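Local atomic coordinates of iron Transport-associated domain protein (Bacillus anthracis, PDB entry 4H8Q), a protein that binds heme through a NEAT domain of the secreted hemophore IsdX2, which probably extracts heme from methemoglobin for the anthrax bacillus. Residues Ser31-Leu43 / Ala53-Phe65. The protein carries 1 engineered substitution. Numbering follows the deposited sequence.
Sequences SMMNTYVVSPARL and AMTLKNSEWITKF. Engineered in segment 31-43: Thr35 (natural residue Gln). With HEM (protoporphyrin IX containing Fe), chain B.
Tyr36 meets Asn58 and Trp61 in the heme pocket. Asn58 OD1 lies in the plane of the tyrosine ring, at its edge, 3.3 Å from CE1, with amide and ring planes 77° apart. Tyr36 OH comes in turn to the edge of the Trp61 ring. One face of Tyr36 carries the heme methyl CMC, 3.4 Å above its centre; the opposite face has CG2 of Thr35, an engineered residue that is glutamine in the natural protein. Deeper in, with CG anti to the backbone N (chi1 179°) and the chain extended beyond it, Met33 brings CE to 3.6 Å from Phe65 CE1, while its CG and SD touch a heme vinyl group. Ser31 OG and Met32 N bond the two oxygens of one heme propionate.

Behind the ring, the backbones hold the register. Lys57 N donates to Tyr36 O at 2.8 Å, from well above the carbonyl plane, and Val38 N donates to Thr55 O. The Lys57 chain bends over Val38 CG2 so that NZ reaches Thr35 O at 3.2 Å; a water links the same NZ to Val37 O. Between Val37 and Arg42, across the loop with the cis peptide before Pro40, the register shifts by two, and Arg42 pairs with Ala53 through two nearly straight bonds in the hairpin of strands 41-46 and 49-56.

Apolar packing thus meets the porphyrin and Ser31 and Met32 hold its propionate, while backbone bonds and Lys57 fasten residues 35-38 to 55-57.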
ATOM      1  N   SER A  31      -8.736   1.090   8.475  1.00 18.96           N
ATOM      2  CA  SER A  31      -7.637   0.571   9.273  1.00 19.93           C
ATOM      3  C   SER A  31      -6.839   1.694   9.911  1.00 17.75           C
ATOM      4  O   SER A  31      -6.766   2.809   9.371  1.00 20.22           O
ATOM      5  CB  SER A  31      -6.680  -0.240   8.385  1.00 16.17           C
ATOM      6  OG  SER A  31      -5.578  -0.712   9.130  1.00 17.85           O
ATOM      7  N   MET A  32      -6.233   1.392  11.061  0.67 18.10           N
ATOM      8  CA  MET A  32      -5.253   2.267  11.709  0.67 20.67           C
ATOM      9  C   MET A  32      -4.100   2.555  10.748  0.67 20.42           C
ATOM     10  O   MET A  32      -3.429   3.585  10.849  0.67 22.15           O
ATOM     11  CB  MET A  32      -4.703   1.619  12.989  0.67 22.24           C
ATOM     12  CG  MET A  32      -5.661   1.606  14.193  0.67 23.97           C
ATOM     13  SD  MET A  32      -5.916   3.214  14.990  0.67 27.46           S
ATOM     14  CE  MET A  32      -4.322   3.535  15.745  0.67 25.47           C
ATOM     15  N   MET A  33      -3.881   1.649   9.805  1.00 18.96           N
ATOM     16  CA  MET A  33      -2.813   1.840   8.822  1.00 18.83           C
ATOM     17  C   MET A  33      -3.130   2.972   7.851  1.00 20.40           C
ATOM     18  O   MET A  33      -2.226   3.572   7.279  1.00 20.56           O
ATOM     19  CB  MET A  33      -2.523   0.551   8.057  1.00 18.45           C
ATOM     20  CG  MET A  33      -1.440   0.723   7.003  1.00 16.91           C
ATOM     21  SD  MET A  33      -0.867  -0.875   6.404  1.00 21.46           S
ATOM     22  CE  MET A  33       0.385  -0.300   5.248  1.00 25.52           C
ATOM     23  N   ASN A  34      -4.409   3.277   7.663  1.00 18.96           N
ATOM     24  CA  ASN A  34      -4.793   4.265   6.675  1.00 21.26           C
ATOM     25  C   ASN A  34      -4.174   5.629   6.967  1.00 19.22           C
ATOM     26  O   ASN A  34      -3.977   6.449   6.064  1.00 24.27           O
ATOM     27  CB  ASN A  34      -6.312   4.372   6.608  1.00 22.44           C
ATOM     28  CG  ASN A  34      -6.782   5.074   5.368  1.00 20.90           C
ATOM     29  OD1 ASN A  34      -6.631   4.567   4.251  1.00 21.38           O
ATOM     30  ND2 ASN A  34      -7.368   6.253   5.551  1.00 25.19           N
ATOM     31  N   THR A  35      -3.869   5.858   8.238  1.00 19.97           N
ATOM     32  CA  THR A  35      -3.254   7.098   8.696  1.00 22.53           C
ATOM     33  C   THR A  35      -1.833   7.274   8.149  1.00 22.35           C
ATOM     34  O   THR A  35      -1.322   8.398   8.051  1.00 25.86           O
ATOM     35  CB  THR A  35      -3.191   7.085  10.245  1.00 27.24           C
ATOM     36  OG1 THR A  35      -4.524   7.174  10.776  1.00 33.16           O
ATOM     37  CG2 THR A  35      -2.351   8.225  10.786  1.00 32.49           C
ATOM     38  N   TYR A  36      -1.215   6.156   7.779  1.00 18.23           N
ATOM     39  CA  TYR A  36       0.215   6.116   7.473  1.00 18.83           C
ATOM     40  C   TYR A  36       0.502   5.882   6.000  1.00 18.97           C
ATOM     41  O   TYR A  36       1.616   5.527   5.626  1.00 22.35           O
ATOM     42  CB  TYR A  36       0.902   5.042   8.318  1.00 20.94           C
ATOM     43  CG  TYR A  36       0.810   5.350   9.790  1.00 22.60           C
ATOM     44  CD1 TYR A  36       1.690   6.241  10.379  1.00 21.82           C
ATOM     45  CD2 TYR A  36      -0.183   4.784  10.578  1.00 22.32           C
ATOM     46  CE1 TYR A  36       1.602   6.549  11.724  1.00 25.26           C
ATOM     47  CE2 TYR A  36      -0.283   5.081  11.924  1.00 22.22           C
ATOM     48  CZ  TYR A  36       0.614   5.969  12.489  1.00 25.23           C
ATOM     49  OH  TYR A  36       0.522   6.284  13.824  1.00 28.64           O
ATOM     50  N   VAL A  37      -0.511   6.070   5.165  1.00 18.74           N
ATOM     51  CA  VAL A  37      -0.320   6.003   3.724  1.00 20.57           C
ATOM     52  C   VAL A  37      -0.823   7.292   3.093  1.00 21.79           C
ATOM     53  O   VAL A  37      -1.659   7.998   3.667  1.00 25.86           O
ATOM     54  CB  VAL A  37      -1.091   4.822   3.101  1.00 20.67           C
ATOM     55  CG1 VAL A  37      -0.683   3.529   3.757  1.00 22.15           C
ATOM     56  CG2 VAL A  37      -2.601   5.041   3.224  1.00 24.24           C
ATOM     57  N   VAL A  38      -0.304   7.613   1.915  1.00 20.54           N
ATOM     58  CA  VAL A  38      -0.776   8.780   1.192  1.00 18.53           C
ATOM     59  C   VAL A  38      -1.721   8.378   0.069  1.00 22.28           C
ATOM     60  O   VAL A  38      -1.385   7.553  -0.769  1.00 20.48           O
ATOM     61  CB  VAL A  38       0.385   9.578   0.598  1.00 20.80           C
ATOM     62  CG1 VAL A  38      -0.149  10.727  -0.256  1.00 23.36           C
ATOM     63  CG2 VAL A  38       1.301  10.078   1.702  1.00 26.72           C
ATOM     64  N   SER A  39      -2.925   8.941   0.070  1.00 22.27           N
ATOM     65  CA  SER A  39      -3.834   8.767  -1.054  1.00 18.49           C
ATOM     66  C   SER A  39      -4.026  10.150  -1.678  1.00 21.12           C
ATOM     67  O   SER A  39      -4.144  11.130  -0.948  1.00 24.39           O
ATOM     68  CB  SER A  39      -5.176   8.202  -0.570  1.00 19.99           C
ATOM     69  OG  SER A  39      -6.111   8.117  -1.628  1.00 20.91           O
ATOM     70  N   PRO A  40      -4.065  10.238  -3.018  1.00 21.31           N
ATOM     71  CA  PRO A  40      -4.033   9.097  -3.935  1.00 18.90           C
ATOM     72  C   PRO A  40      -2.638   8.543  -4.156  1.00 18.65           C
ATOM     73  O   PRO A  40      -1.622   9.254  -4.014  1.00 20.03           O
ATOM     74  CB  PRO A  40      -4.534   9.698  -5.253  1.00 21.08           C
ATOM     75  CG  PRO A  40      -4.106  11.116  -5.187  1.00 26.19           C
ATOM     76  CD  PRO A  40      -4.244  11.510  -3.744  1.00 24.85           C
ATOM     77  N   ALA A  41      -2.607   7.269  -4.519  1.00 18.56           N
ATOM     78  CA  ALA A  41      -1.391   6.618  -4.991  1.00 19.83           C
ATOM     79  C   ALA A  41      -1.235   6.891  -6.480  1.00 20.96           C
ATOM     80  O   ALA A  41      -2.082   7.543  -7.103  1.00 19.09           O
ATOM     81  CB  ALA A  41      -1.476   5.122  -4.740  1.00 20.06           C
ATOM     82  N   ARG A  42      -0.147   6.401  -7.059  1.00 18.74           N
ATOM     83  CA  ARG A  42       0.055   6.570  -8.489  1.00 20.77           C
ATOM     84  C   ARG A  42      -0.006   5.218  -9.173  1.00 21.26           C
ATOM     85  O   ARG A  42       0.684   4.271  -8.797  1.00 22.38           O
ATOM     86  CB  ARG A  42       1.373   7.290  -8.788  1.00 19.25           C
ATOM     87  CG  ARG A  42       1.384   8.761  -8.364  1.00 19.20           C
ATOM     88  CD  ARG A  42       0.513   9.615  -9.293  1.00 21.50           C
ATOM     89  NE  ARG A  42       1.255   9.984 -10.500  1.00 21.91           N
ATOM     90  CZ  ARG A  42       0.710  10.518 -11.590  1.00 27.75           C
ATOM     91  NH1 ARG A  42      -0.596  10.743 -11.646  1.00 22.80           N
ATOM     92  NH2 ARG A  42       1.478  10.827 -12.627  1.00 23.11           N
ATOM     93  N   LEU A  43      -0.870   5.139 -10.173  1.00 20.02           N
ATOM     94  CA  LEU A  43      -1.058   3.934 -10.950  1.00 17.70           C
ATOM     95  C   LEU A  43      -0.301   4.079 -12.257  1.00 21.71           C
ATOM     96  O   LEU A  43      -0.490   5.051 -12.984  1.00 22.40           O
ATOM     97  CB  LEU A  43      -2.547   3.762 -11.244  1.00 23.62           C
ATOM     98  CG  LEU A  43      -2.945   2.838 -12.393  1.00 21.99           C
ATOM     99  CD1 LEU A  43      -2.590   1.393 -12.061  1.00 25.63           C
ATOM    100  CD2 LEU A  43      -4.435   2.980 -12.657  1.00 21.89           C
ATOM    101  N   ALA A  53       2.258   2.683  -7.062  1.00 18.42           N
ATOM    102  CA  ALA A  53       3.316   3.254  -6.246  1.00 17.80           C
ATOM    103  C   ALA A  53       2.674   4.032  -5.115  1.00 20.57           C
ATOM    104  O   ALA A  53       1.932   4.990  -5.341  1.00 20.89           O
ATOM    105  CB  ALA A  53       4.211   4.164  -7.083  1.00 20.22           C
ATOM    106  N   MET A  54       2.969   3.608  -3.892  1.00 18.36           N
ATOM    107  CA  MET A  54       2.299   4.130  -2.705  1.00 18.56           C
ATOM    108  C   MET A  54       3.319   4.668  -1.714  1.00 18.83           C
ATOM    109  O   MET A  54       4.311   3.998  -1.422  1.00 19.40           O
ATOM    110  CB  MET A  54       1.519   2.999  -2.035  1.00 19.71           C
ATOM    111  CG  MET A  54       0.746   3.435  -0.814  1.00 22.36           C
ATOM    112  SD  MET A  54      -0.238   2.071  -0.178  1.00 25.24           S
ATOM    113  CE  MET A  54      -1.256   1.694  -1.597  1.00 26.08           C
ATOM    114  N   THR A  55       3.071   5.865  -1.192  1.00 19.41           N
ATOM    115  CA  THR A  55       3.930   6.455  -0.173  1.00 17.61           C
ATOM    116  C   THR A  55       3.517   6.018   1.234  1.00 18.49           C
ATOM    117  O   THR A  55       2.342   6.135   1.619  1.00 19.60           O
ATOM    118  CB  THR A  55       3.913   7.993  -0.257  1.00 21.38           C
ATOM    119  OG1 THR A  55       4.421   8.400  -1.538  1.00 21.70           O
ATOM    120  CG2 THR A  55       4.768   8.601   0.847  1.00 23.47           C
ATOM    121  N   LEU A  56       4.489   5.508   1.983  1.00 19.90           N
ATOM    122  CA  LEU A  56       4.305   5.167   3.391  1.00 19.10           C
ATOM    123  C   LEU A  56       4.882   6.277   4.257  1.00 21.90           C
ATOM    124  O   LEU A  56       6.022   6.716   4.045  1.00 21.93           O
ATOM    125  CB  LEU A  56       5.032   3.863   3.716  1.00 19.51           C
ATOM    126  CG  LEU A  56       4.622   2.617   2.928  1.00 20.58           C
ATOM    127  CD1 LEU A  56       5.488   1.427   3.279  1.00 21.05           C
ATOM    128  CD2 LEU A  56       3.166   2.295   3.195  1.00 26.31           C
ATOM    129  N   LYS A  57       4.094   6.732   5.226  1.00 19.58           N
ATOM    130  CA  LYS A  57       4.565   7.699   6.211  1.00 17.60           C
ATOM    131  C   LYS A  57       5.094   6.967   7.441  1.00 23.31           C
ATOM    132  O   LYS A  57       4.872   5.771   7.595  1.00 21.56           O
ATOM    133  CB  LYS A  57       3.437   8.658   6.577  1.00 24.16           C
ATOM    134  CG  LYS A  57       2.995   9.512   5.389  1.00 29.55           C
ATOM    135  CD  LYS A  57       1.493   9.743   5.354  1.00 34.58           C
ATOM    136  CE  LYS A  57       1.038  10.685   6.431  1.00 38.08           C
ATOM    137  NZ  LYS A  57      -0.423  10.971   6.303  1.00 39.96           N
ATOM    138  N   ASN A  58       5.813   7.681   8.304  1.00 19.45           N
ATOM    139  CA  ASN A  58       6.509   7.046   9.424  1.00 22.42           C
ATOM    140  C   ASN A  58       7.246   5.789   8.990  1.00 22.19           C
ATOM    141  O   ASN A  58       7.153   4.734   9.629  1.00 19.10           O
ATOM    142  CB  ASN A  58       5.538   6.751  10.568  1.00 21.10           C
ATOM    143  CG  ASN A  58       5.110   8.009  11.290  1.00 24.59           C
ATOM    144  OD1 ASN A  58       4.095   8.616  10.953  1.00 26.46           O
ATOM    145  ND2 ASN A  58       5.902   8.425  12.264  1.00 28.42           N
ATOM    146  N   SER A  59       7.999   5.915   7.899  1.00 19.99           N
ATOM    147  CA  SER A  59       8.647   4.778   7.253  1.00 20.49           C
ATOM    148  C   SER A  59       9.481   3.927   8.214  1.00 20.19           C
ATOM    149  O   SER A  59       9.461   2.699   8.154  1.00 20.95           O
ATOM    150  CB  SER A  59       9.533   5.277   6.096  1.00 21.54           C
ATOM    151  OG  SER A  59      10.218   4.201   5.477  1.00 21.11           O
ATOM    152  N   GLU A  60      10.226   4.588   9.093  1.00 21.68           N
ATOM    153  CA  GLU A  60      11.085   3.897  10.042  1.00 22.85           C
ATOM    154  C   GLU A  60      10.320   2.870  10.888  1.00 21.84           C
ATOM    155  O   GLU A  60      10.884   1.863  11.305  1.00 24.60           O
ATOM    156  CB  GLU A  60      11.746   4.935  10.947  1.00 29.22           C
ATOM    157  CG  GLU A  60      12.544   4.387  12.098  1.00 36.31           C
ATOM    158  CD  GLU A  60      13.085   5.505  12.977  1.00 50.65           C
ATOM    159  OE1 GLU A  60      13.016   5.383  14.222  1.00 57.10           O
ATOM    160  OE2 GLU A  60      13.570   6.513  12.416  1.00 48.00           O
ATOM    161  N   TRP A  61       9.040   3.131  11.129  1.00 19.32           N
ATOM    162  CA  TRP A  61       8.213   2.227  11.939  1.00 18.66           C
ATOM    163  C   TRP A  61       7.690   1.027  11.156  1.00 19.92           C
ATOM    164  O   TRP A  61       7.353  -0.009  11.729  1.00 19.27           O
ATOM    165  CB  TRP A  61       7.000   2.981  12.475  1.00 19.91           C
ATOM    166  CG  TRP A  61       7.295   3.965  13.535  1.00 21.62           C
ATOM    167  CD1 TRP A  61       8.482   4.155  14.191  1.00 24.11           C
ATOM    168  CD2 TRP A  61       6.376   4.912  14.076  1.00 21.22           C
ATOM    169  NE1 TRP A  61       8.348   5.168  15.113  1.00 23.57           N
ATOM    170  CE2 TRP A  61       7.071   5.649  15.060  1.00 23.94           C
ATOM    171  CE3 TRP A  61       5.036   5.211  13.823  1.00 20.74           C
ATOM    172  CZ2 TRP A  61       6.459   6.666  15.793  1.00 24.67           C
ATOM    173  CZ3 TRP A  61       4.433   6.221  14.550  1.00 25.32           C
ATOM    174  CH2 TRP A  61       5.144   6.936  15.528  1.00 25.88           C
ATOM    175  N   ILE A  62       7.590   1.169   9.843  1.00 18.89           N
ATOM    176  CA  ILE A  62       6.995   0.106   9.042  1.00 18.70           C
ATOM    177  C   ILE A  62       8.109  -0.780   8.522  1.00 22.45           C
ATOM    178  O   ILE A  62       8.817  -0.416   7.593  1.00 21.12           O
ATOM    179  CB  ILE A  62       6.134   0.682   7.897  1.00 17.66           C
ATOM    180  CG1 ILE A  62       5.079   1.638   8.466  1.00 20.78           C
ATOM    181  CG2 ILE A  62       5.483  -0.446   7.112  1.00 18.38           C
ATOM    182  CD1 ILE A  62       4.306   2.422   7.414  1.00 21.26           C
ATOM    183  N   THR A  63       8.293  -1.935   9.148  1.00 16.67           N
ATOM    184  CA  THR A  63       9.459  -2.759   8.838  1.00 18.19           C
ATOM    185  C   THR A  63       9.248  -3.753   7.702  1.00 21.77           C
ATOM    186  O   THR A  63      10.211  -4.176   7.057  1.00 23.71           O
ATOM    187  CB  THR A  63      10.021  -3.453  10.087  1.00 27.01           C
ATOM    188  OG1 THR A  63       8.998  -4.247  10.684  1.00 26.94           O
ATOM    189  CG2 THR A  63      10.493  -2.417  11.095  1.00 27.88           C
ATOM    190  N   LYS A  64       7.999  -4.128   7.455  1.00 19.36           N
ATOM    191  CA  LYS A  64       7.670  -5.002   6.336  1.00 19.73           C
ATOM    192  C   LYS A  64       6.356  -4.573   5.719  1.00 21.95           C
ATOM    193  O   LYS A  64       5.437  -4.138   6.422  1.00 19.33           O
ATOM    194  CB  LYS A  64       7.530  -6.459   6.782  1.00 21.38           C
ATOM    195  CG  LYS A  64       8.819  -7.138   7.200  1.00 24.28           C
ATOM    196  CD  LYS A  64       8.574  -8.624   7.448  1.00 30.36           C
ATOM    197  CE  LYS A  64       9.888  -9.391   7.536  1.00 39.52           C
ATOM    198  NZ  LYS A  64       9.680 -10.827   7.895  1.00 38.34           N
ATOM    199  N   PHE A  65       6.262  -4.698   4.399  1.00 17.14           N
ATOM    200  CA  PHE A  65       5.001  -4.459   3.716  1.00 18.04           C
ATOM    201  C   PHE A  65       4.872  -5.411   2.536  1.00 20.46           C
ATOM    202  O   PHE A  65       5.729  -5.427   1.649  1.00 19.52           O
ATOM    203  CB  PHE A  65       4.878  -3.006   3.236  1.00 18.03           C
ATOM    204  CG  PHE A  65       3.604  -2.738   2.498  1.00 20.83           C
ATOM    205  CD1 PHE A  65       2.389  -2.730   3.176  1.00 25.79           C
ATOM    206  CD2 PHE A  65       3.601  -2.557   1.129  1.00 19.95           C
ATOM    207  CE1 PHE A  65       1.203  -2.506   2.505  1.00 25.92           C
ATOM    208  CE2 PHE A  65       2.411  -2.332   0.441  1.00 20.83           C
ATOM    209  CZ  PHE A  65       1.214  -2.297   1.129  1.00 27.38           C
TER
HETATM  210  CHA HEM B 201      -4.225  -1.889  15.611  1.00 23.25           C
HETATM  211  CHB HEM B 201      -2.297   1.628  18.344  1.00 22.75           C
HETATM  212  CHC HEM B 201       0.970   2.613  14.873  1.00 22.11           C
HETATM  213  CHD HEM B 201      -1.317  -0.482  11.902  1.00 20.78           C
HETATM  214  C1A HEM B 201      -3.975  -1.030  16.647  1.00 21.03           C
HETATM  215  C2A HEM B 201      -4.686  -0.994  17.912  1.00 20.33           C
HETATM  216  C3A HEM B 201      -4.149  -0.016  18.649  1.00 20.30           C
HETATM  217  C4A HEM B 201      -3.075   0.590  17.897  1.00 22.42           C
HETATM  218  CMA HEM B 201      -4.569   0.409  20.072  1.00 21.90           C
HETATM  219  CAA HEM B 201      -5.872  -1.912  18.305  1.00 22.49           C
HETATM  220  CBA HEM B 201      -7.097  -1.546  17.467  1.00 31.07           C
HETATM  221  CGA HEM B 201      -7.514  -0.103  17.656  1.00 35.96           C
HETATM  222  O1A HEM B 201      -7.568   0.368  18.820  1.00 39.74           O
HETATM  223  O2A HEM B 201      -7.822   0.593  16.652  1.00 36.76           O
HETATM  224  C1B HEM B 201      -1.271   2.207  17.632  1.00 21.91           C
HETATM  225  C2B HEM B 201      -0.490   3.337  18.076  1.00 21.13           C
HETATM  226  C3B HEM B 201       0.406   3.617  17.132  1.00 20.98           C
HETATM  227  C4B HEM B 201       0.238   2.668  16.045  1.00 21.95           C
HETATM  228  CMB HEM B 201      -0.690   4.099  19.407  1.00 20.16           C
HETATM  229  CAB HEM B 201       1.438   4.763  17.221  1.00 24.12           C
HETATM  230  CBB HEM B 201       2.207   5.048  16.174  1.00 34.63           C
HETATM  231  C1C HEM B 201       0.619   1.885  13.753  1.00 21.06           C
HETATM  232  C2C HEM B 201       1.270   1.946  12.457  1.00 19.01           C
HETATM  233  C3C HEM B 201       0.646   1.092  11.635  1.00 18.40           C
HETATM  234  C4C HEM B 201      -0.430   0.455  12.379  1.00 19.28           C
HETATM  235  CMC HEM B 201       2.488   2.839  12.112  1.00 22.61           C
HETATM  236  CAC HEM B 201       1.002   0.827  10.158  1.00 21.28           C
HETATM  237  CBC HEM B 201       0.395  -0.167   9.511  1.00 31.07           C
HETATM  238  C1D HEM B 201      -2.278  -1.129  12.643  1.00 18.92           C
HETATM  239  C2D HEM B 201      -3.122  -2.164  12.107  1.00 19.12           C
HETATM  240  C3D HEM B 201      -4.023  -2.601  13.244  1.00 19.93           C
HETATM  241  C4D HEM B 201      -3.637  -1.791  14.373  1.00 19.35           C
HETATM  242  CMD HEM B 201      -3.122  -2.712  10.673  1.00 16.31           C
HETATM  243  CAD HEM B 201      -5.109  -3.690  13.199  1.00 18.56           C
HETATM  244  CBD HEM B 201      -6.487  -3.046  13.174  1.00 20.52           C
HETATM  245  CGD HEM B 201      -6.653  -2.133  11.993  1.00 22.70           C
HETATM  246  O1D HEM B 201      -6.390  -2.549  10.825  1.00 18.31           O
HETATM  247  O2D HEM B 201      -7.080  -0.972  12.225  1.00 19.99           O
HETATM  248  NA  HEM B 201      -3.002  -0.056  16.673  1.00 17.31           N
HETATM  249  NB  HEM B 201      -0.801   1.821  16.386  1.00 18.61           N
HETATM  250  NC  HEM B 201      -0.417   0.974  13.657  1.00 17.08           N
HETATM  251  ND  HEM B 201      -2.606  -0.931  13.985  1.00 18.38           N
HETATM  252 FE   HEM B 201      -1.564   0.287  15.254  1.00 20.52          FE
HETATM  253  O   HOH W   1      -2.640  10.078   5.161  1.00 44.22           O
HETATM  254  O   HOH W   2       0.866   7.181  -2.282  1.00 22.17           O
HETATM  255  O   HOH W   3       1.753   9.000  -3.605  1.00 40.99           O